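Local coordinates for FMN-binding protein (Syntrophomonas wolfei subsp. wolfei, PDB 3IN6) that is a flavoprotein that binds flavin mononucleotide at the interface between its two subunits, its detailed role not established, at residues Phe82-Thr87 and Asp94-Tyr99; Ser103-Glu108 and Asn131-Lys136. One frame throughout, in Å; residues are numbered along the deposited sequence.

Contact 1: residues Phe82-Thr87 and Asp94-Tyr99; sequences FMVLLT and DGIRVY. With FMN (flavin mononucleotide), chain E.
Phe82 and Val98 exchange both backbone bonds within an antiparallel beta hairpin, strands 79-87 and 92-106, with Phe82 N to Val98 O and Val98 N to Phe82 O each at 2.8 Å. Val84 and Ile96 form the next hydrogen-bonded pair. Leu86 N then reaches Asp94 O at 2.7 Å, while the return bond from Asp94 N to Leu86 O is weak at 3.3 Å. Phe82, Val84, Leu86, Ile96 and Val98 line one face, where Val84 CB meets Ile96 CG2 at 4.1 Å and Leu25 of helix 2-28 packs against several of them. Asp94 also lies on this face, its OD1 in a salt bridge with Lys21. On the other face the side chains of selenomethionine Met83 and Arg97 run side by side. Next to them, Gly95 CA lies 3.1 Å from Val84 O, and a CB at Gly95 would clash with that oxygen. The Arg97 chain bends at chi3 (-63°), which sets NE, while Tyr99 OH sits over one guanidinium face, offset toward the rim. Arg97 NH2 is held by Pro142 O and NH1 by Ile46 O of the second subunit, so the guanidinium that meets the FMN phosphate is gripped by both chains of the dimer. The phosphorus lies in plane at the guanidinium edge, and NH1 donates to FMN O2P at 3.1 Å, with an N-H...O angle of 145°.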
loop_
_atom_site.group_PDB
_atom_site.type_symbol
_atom_site.label_atom_id
_atom_site.label_comp_id
_atom_site.label_asym_id
_atom_site.label_seq_id
_atom_site.Cartn_x
_atom_site.Cartn_y
_atom_site.Cartn_z
ATOM N N PHE A 82 4.682 -5.124 2.928
ATOM C CA PHE A 82 5.159 -4.847 1.601
ATOM C C PHE A 82 4.168 -5.423 0.639
ATOM O O PHE A 82 3.529 -6.453 0.916
ATOM C CB PHE A 82 6.488 -5.532 1.301
ATOM C CG PHE A 82 7.672 -4.891 1.927
ATOM C CD1 PHE A 82 8.298 -3.813 1.308
ATOM C CD2 PHE A 82 8.198 -5.385 3.102
ATOM C CE1 PHE A 82 9.414 -3.230 1.865
ATOM C CE2 PHE A 82 9.324 -4.815 3.660
ATOM C CZ PHE A 82 9.936 -3.735 3.038
HETATM N N MSE A 83 4.026 -4.756 -0.496
HETATM C CA MSE A 83 3.222 -5.280 -1.556
HETATM C C MSE A 83 3.918 -5.008 -2.856
HETATM O O MSE A 83 4.422 -3.910 -3.072
HETATM C CB MSE A 83 1.819 -4.672 -1.635
HETATM C CG MSE A 83 1.045 -5.220 -2.899
HETATM SE SE MSE A 83 -0.794 -4.714 -3.130
HETATM C CE MSE A 83 -1.715 -6.106 -2.180
ATOM N N VAL A 84 3.962 -6.030 -3.707
ATOM C CA VAL A 84 4.432 -5.884 -5.086
ATOM C C VAL A 84 3.186 -6.182 -5.896
ATOM O O VAL A 84 2.449 -7.128 -5.560
ATOM C CB VAL A 84 5.505 -6.897 -5.473
ATOM C CG1 VAL A 84 5.808 -6.820 -7.010
ATOM C CG2 VAL A 84 6.756 -6.702 -4.657
ATOM N N LEU A 85 2.988 -5.426 -6.982
ATOM C CA LEU A 85 1.814 -5.543 -7.822
ATOM C C LEU A 85 2.210 -5.281 -9.276
ATOM O O LEU A 85 2.638 -4.189 -9.619
ATOM C CB LEU A 85 0.781 -4.502 -7.397
ATOM C CG LEU A 85 -0.605 -4.606 -8.025
ATOM C CD1 LEU A 85 -1.263 -5.912 -7.614
ATOM C CD2 LEU A 85 -1.461 -3.418 -7.605
ATOM N N LEU A 86 2.114 -6.289 -10.113
ATOM C CA LEU A 86 2.431 -6.108 -11.521
ATOM C C LEU A 86 1.129 -5.983 -12.273
ATOM O O LEU A 86 0.194 -6.750 -12.035
ATOM C CB LEU A 86 3.280 -7.267 -12.052
ATOM C CG LEU A 86 4.728 -7.272 -11.537
ATOM C CD1 LEU A 86 5.484 -8.512 -11.958
ATOM C CD2 LEU A 86 5.494 -6.006 -11.965
ATOM N N THR A 87 1.064 -4.970 -13.133
ATOM C CA THR A 87 -0.068 -4.744 -14.023
ATOM C C THR A 87 0.524 -4.312 -15.377
ATOM O O THR A 87 1.437 -3.485 -15.424
ATOM C CB THR A 87 -1.037 -3.676 -13.472
ATOM O OG1 THR A 87 -0.404 -2.394 -13.478
ATOM C CG2 THR A 87 -1.463 -4.009 -12.043
ATOM N N ASP A 94 0.387 -10.034 -11.776
ATOM C CA ASP A 94 0.762 -10.834 -10.616
ATOM C C ASP A 94 1.118 -9.930 -9.433
ATOM O O ASP A 94 1.139 -8.712 -9.555
ATOM C CB ASP A 94 1.978 -11.696 -10.968
ATOM C CG ASP A 94 2.131 -12.892 -10.060
ATOM O OD1 ASP A 94 1.104 -13.536 -9.741
ATOM O OD2 ASP A 94 3.282 -13.204 -9.687
ATOM N N GLY A 95 1.397 -10.520 -8.281
ATOM C CA GLY A 95 1.776 -9.726 -7.110
ATOM C C GLY A 95 1.838 -10.534 -5.839
ATOM O O GLY A 95 1.542 -11.702 -5.832
ATOM N N ILE A 96 2.203 -9.898 -4.742
ATOM C CA ILE A 96 2.301 -10.603 -3.462
ATOM C C ILE A 96 2.202 -9.589 -2.343
ATOM O O ILE A 96 2.451 -8.383 -2.557
ATOM C CB ILE A 96 3.672 -11.324 -3.364
ATOM C CG1 ILE A 96 3.724 -12.364 -2.225
ATOM C CG2 ILE A 96 4.828 -10.278 -3.246
ATOM C CD1 ILE A 96 2.871 -13.627 -2.443
ATOM N N ARG A 97 1.830 -10.068 -1.157
ATOM C CA ARG A 97 1.804 -9.248 0.037
ATOM C C ARG A 97 2.668 -9.929 1.053
ATOM O O ARG A 97 2.451 -11.106 1.361
ATOM C CB ARG A 97 0.402 -9.090 0.594
ATOM C CG ARG A 97 -0.458 -8.149 -0.188
ATOM C CD ARG A 97 -1.866 -8.057 0.393
ATOM N NE ARG A 97 -2.599 -9.317 0.343
ATOM C CZ ARG A 97 -3.852 -9.470 0.771
ATOM N NH1 ARG A 97 -4.532 -8.446 1.279
ATOM N NH2 ARG A 97 -4.438 -10.654 0.691
ATOM N N VAL A 98 3.661 -9.200 1.563
ATOM C CA VAL A 98 4.548 -9.730 2.573
ATOM C C VAL A 98 4.455 -8.875 3.842
ATOM O O VAL A 98 4.877 -7.712 3.848
ATOM C CB VAL A 98 6.004 -9.746 2.078
ATOM C CG1 VAL A 98 6.876 -10.430 3.079
ATOM C CG2 VAL A 98 6.136 -10.427 0.684
ATOM N N TYR A 99 3.941 -9.472 4.921
ATOM C CA TYR A 99 3.771 -8.805 6.210
ATOM C C TYR A 99 5.002 -8.951 7.068
ATOM O O TYR A 99 5.516 -10.057 7.253
ATOM C CB TYR A 99 2.556 -9.368 6.943
ATOM C CG TYR A 99 1.279 -9.191 6.170
ATOM C CD1 TYR A 99 0.960 -10.041 5.130
ATOM C CD2 TYR A 99 0.379 -8.190 6.490
ATOM C CE1 TYR A 99 -0.190 -9.908 4.431
ATOM C CE2 TYR A 99 -0.783 -8.033 5.766
ATOM C CZ TYR A 99 -1.068 -8.906 4.751
ATOM O OH TYR A 99 -2.218 -8.781 4.014
HETATM N N1 FMN E . -12.659 -5.733 -3.195
HETATM C C2 FMN E . -13.554 -4.813 -2.708
HETATM O O2 FMN E . -14.169 -5.063 -1.668
HETATM N N3 FMN E . -13.741 -3.614 -3.386
HETATM C C4 FMN E . -13.039 -3.347 -4.552
HETATM O O4 FMN E . -13.214 -2.289 -5.159
HETATM C C4A FMN E . -12.141 -4.283 -5.043
HETATM N N5 FMN E . -11.436 -4.028 -6.207
HETATM C C5A FMN E . -10.547 -4.966 -6.690
HETATM C C6 FMN E . -9.855 -4.677 -7.864
HETATM C C7 FMN E . -8.949 -5.592 -8.383
HETATM C C7M FMN E . -8.213 -5.258 -9.651
HETATM C C8 FMN E . -8.727 -6.799 -7.718
HETATM C C8M FMN E . -7.740 -7.791 -8.268
HETATM C C9 FMN E . -9.411 -7.084 -6.535
HETATM C C9A FMN E . -10.338 -6.171 -6.009
HETATM N N10 FMN E . -11.045 -6.423 -4.822
HETATM C C10 FMN E . -11.951 -5.486 -4.356
HETATM C "C1'" FMN E . -10.895 -7.711 -4.043
HETATM C "C2'" FMN E . -10.006 -7.576 -2.804
HETATM O "O2'" FMN E . -8.746 -7.073 -3.165
HETATM C "C3'" FMN E . -9.881 -8.944 -2.122
HETATM O "O3'" FMN E . -11.135 -9.244 -1.533
HETATM C "C4'" FMN E . -8.742 -8.999 -1.092
HETATM O "O4'" FMN E . -8.431 -10.328 -0.732
HETATM C "C5'" FMN E . -9.115 -8.265 0.178
HETATM O "O5'" FMN E . -8.030 -8.281 1.064
HETATM P P FMN E . -8.242 -8.279 2.662
HETATM O O1P FMN E . -8.968 -7.020 3.068
HETATM O O2P FMN E . -6.872 -8.305 3.298
HETATM O O3P FMN E . -9.017 -9.511 3.111
#

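Contact 2: residues Ser103-Glu108 and Asn131-Lys136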
loop_
_atom_site.group_PDB
_atom_site.type_symbol
_atom_site.label_atom_id
_atom_site.label_comp_id
_atom_site.label_asym_id
_atom_site.label_seq_id
_atom_site.Cartn_x
_atom_site.Cartn_y
_atom_site.Cartn_z
ATOM N N SER A 103 13.046 -5.770 12.757
ATOM C CA SER A 103 13.930 -6.464 13.681
ATOM C C SER A 103 15.139 -5.640 14.053
ATOM O O SER A 103 15.590 -5.681 15.195
ATOM C CB SER A 103 14.442 -7.757 13.071
ATOM O OG SER A 103 13.373 -8.640 12.865
ATOM N N ALA A 104 15.681 -4.922 13.079
ATOM C CA ALA A 104 16.896 -4.155 13.298
ATOM C C ALA A 104 16.977 -2.944 12.386
ATOM O O ALA A 104 16.411 -2.932 11.307
ATOM C CB ALA A 104 18.110 -5.053 13.092
ATOM N N ASP A 105 17.665 -1.924 12.881
ATOM C CA ASP A 105 17.927 -0.673 12.196
ATOM C C ASP A 105 19.443 -0.518 12.325
ATOM O O ASP A 105 19.945 -0.117 13.383
ATOM C CB ASP A 105 17.182 0.443 12.918
ATOM C CG ASP A 105 17.460 1.812 12.353
ATOM O OD1 ASP A 105 18.255 1.943 11.396
ATOM O OD2 ASP A 105 16.856 2.766 12.875
ATOM N N LEU A 106 20.176 -0.840 11.265
ATOM C CA LEU A 106 21.632 -0.884 11.355
ATOM C C LEU A 106 22.398 0.051 10.409
ATOM O O LEU A 106 21.920 0.393 9.321
ATOM C CB LEU A 106 22.069 -2.333 11.134
ATOM C CG LEU A 106 21.404 -3.359 12.059
ATOM C CD1 LEU A 106 21.659 -4.763 11.574
ATOM C CD2 LEU A 106 21.894 -3.185 13.507
ATOM N N GLN A 107 23.591 0.452 10.855
ATOM C CA GLN A 107 24.498 1.321 10.091
ATOM C C GLN A 107 25.763 0.594 9.626
ATOM O O GLN A 107 26.577 1.172 8.928
ATOM C CB GLN A 107 24.884 2.571 10.902
ATOM C CG GLN A 107 23.844 3.690 10.888
ATOM C CD GLN A 107 22.536 3.282 11.514
ATOM O OE1 GLN A 107 22.518 2.620 12.548
ATOM N NE2 GLN A 107 21.423 3.679 10.896
ATOM N N GLU A 108 25.914 -0.672 9.997
ATOM C CA GLU A 108 27.066 -1.475 9.588
ATOM C C GLU A 108 26.724 -2.958 9.693
ATOM O O GLU A 108 25.671 -3.307 10.197
ATOM C CB GLU A 108 28.268 -1.157 10.476
ATOM C CG GLU A 108 28.027 -1.414 11.961
ATOM C CD GLU A 108 29.223 -1.063 12.817
ATOM O OE1 GLU A 108 29.910 -0.058 12.521
ATOM O OE2 GLU A 108 29.472 -1.785 13.805
ATOM N N ASN A 131 20.129 4.096 6.759
ATOM C CA ASN A 131 19.890 2.918 7.568
ATOM C C ASN A 131 19.715 1.688 6.695
ATOM O O ASN A 131 19.258 1.775 5.546
ATOM C CB ASN A 131 18.567 3.005 8.377
ATOM C CG ASN A 131 18.311 4.366 9.021
ATOM O OD1 ASN A 131 17.877 5.304 8.354
ATOM N ND2 ASN A 131 18.494 4.447 10.339
ATOM N N CYS A 132 20.073 0.542 7.256
ATOM C CA CYS A 132 19.709 -0.717 6.660
ATOM C C CYS A 132 18.605 -1.209 7.601
ATOM O O CYS A 132 18.839 -1.364 8.803
ATOM C CB CYS A 132 20.861 -1.706 6.615
ATOM S SG CYS A 132 20.267 -3.282 5.983
ATOM N N LEU A 133 17.395 -1.373 7.080
ATOM C CA LEU A 133 16.301 -1.853 7.889
ATOM C C LEU A 133 16.215 -3.358 7.708
ATOM O O LEU A 133 16.200 -3.850 6.579
ATOM C CB LEU A 133 14.977 -1.185 7.502
ATOM C CG LEU A 133 14.936 0.336 7.625
ATOM C CD1 LEU A 133 13.586 0.824 7.154
ATOM C CD2 LEU A 133 15.250 0.797 9.056
ATOM N N VAL A 134 16.169 -4.089 8.819
ATOM C CA VAL A 134 16.095 -5.536 8.752
ATOM C C VAL A 134 14.723 -5.952 9.217
ATOM O O VAL A 134 14.338 -5.637 10.349
ATOM C CB VAL A 134 17.190 -6.199 9.618
ATOM C CG1 VAL A 134 17.175 -7.710 9.418
ATOM C CG2 VAL A 134 18.580 -5.605 9.271
ATOM N N PHE A 135 13.980 -6.643 8.354
ATOM C CA PHE A 135 12.631 -7.102 8.708
ATOM C C PHE A 135 12.515 -8.605 8.881
ATOM O O PHE A 135 13.169 -9.360 8.197
ATOM C CB PHE A 135 11.590 -6.704 7.653
ATOM C CG PHE A 135 11.481 -5.225 7.411
ATOM C CD1 PHE A 135 10.585 -4.456 8.132
ATOM C CD2 PHE A 135 12.225 -4.614 6.395
ATOM C CE1 PHE A 135 10.461 -3.072 7.880
ATOM C CE2 PHE A 135 12.105 -3.247 6.136
ATOM C CZ PHE A 135 11.218 -2.472 6.892
ATOM N N LYS A 136 11.648 -9.016 9.802
ATOM C CA LYS A 136 11.300 -10.416 9.979
ATOM C C LYS A 136 9.993 -10.592 9.252
ATOM O O LYS A 136 9.069 -9.783 9.437
ATOM C CB LYS A 136 11.123 -10.772 11.462
ATOM C CG LYS A 136 10.504 -12.156 11.702
ATOM C CD LYS A 136 10.237 -12.390 13.205
ATOM C CE LYS A 136 9.496 -13.707 13.454
ATOM N NZ LYS A 136 9.173 -13.920 14.905
#
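A classic beta bulge marks this antiparallel pairing of strands 92-106 and 131-141, where Ser103 and Ala104 both face Val134. Val134 O accepts two bonds, from Ser103 N at 2.7 Å and from Ala104 N at 3.1 Å, and Val134 N returns one to Ala104 O. Beyond the bulge the ladder is regular: Leu106 N points almost straight at Cys132 O, and Cys132 N bonds Leu106 O. On the face carrying Ala104, Leu106, Cys132 and Val134, the CB atoms of Ala104 and Val134 meet at 3.8 Å and Leu106 CD1 touches Val134 CG2 at 3.9 Å; Tyr111 of helix 110-120 packs against Cys132 and Val134. On the other face Asp105 holds CG anti to its backbone N (chi1 176°), and OD1 takes Asn131 ND2 on its syn lone pair at 2.7 Å. That hydrogen bond is bent, 138° at the hydrogen, with the carboxylate and amide planes 51° apart. Asp105 OD2 bonds Tyr71 OH and makes a salt bridge with Lys75, while Asn131 OD1 accepts from Arg64 NH1. An alanine at Asp105 would probably leave Asn131 ND2 without this acceptor and the Lys75 charge without its mate. With Lys75 and two neutral donors around it, the carboxylate is likely to stay ionised, tying the strand pair to helix 68-77 through polar bonds.

How the contacts relate
Both contacts belong to one antiparallel sheet and share strand 92-106, which pairs with strand 79-87 in contact 1 and with strand 131-141 in contact 2. Their centres are about 22 Å apart, on opposite sides of the chain's centre. Along the chain they come in series: the hairpin closes first, then the segments 103-108 and 131-136 pair after an intervening connection that contains helix 110-120. The two meet where the Phe82 and Phe135 rings pack edge-to-face, with Phe82 CZ 3.8 Å from Phe135 CE2. Contact 1 carries the FMN-binding arginine at the subunit interface, whereas no other protein chain touches the segments of contact 2, so the strand runs from a part that meets the second subunit to one that does not.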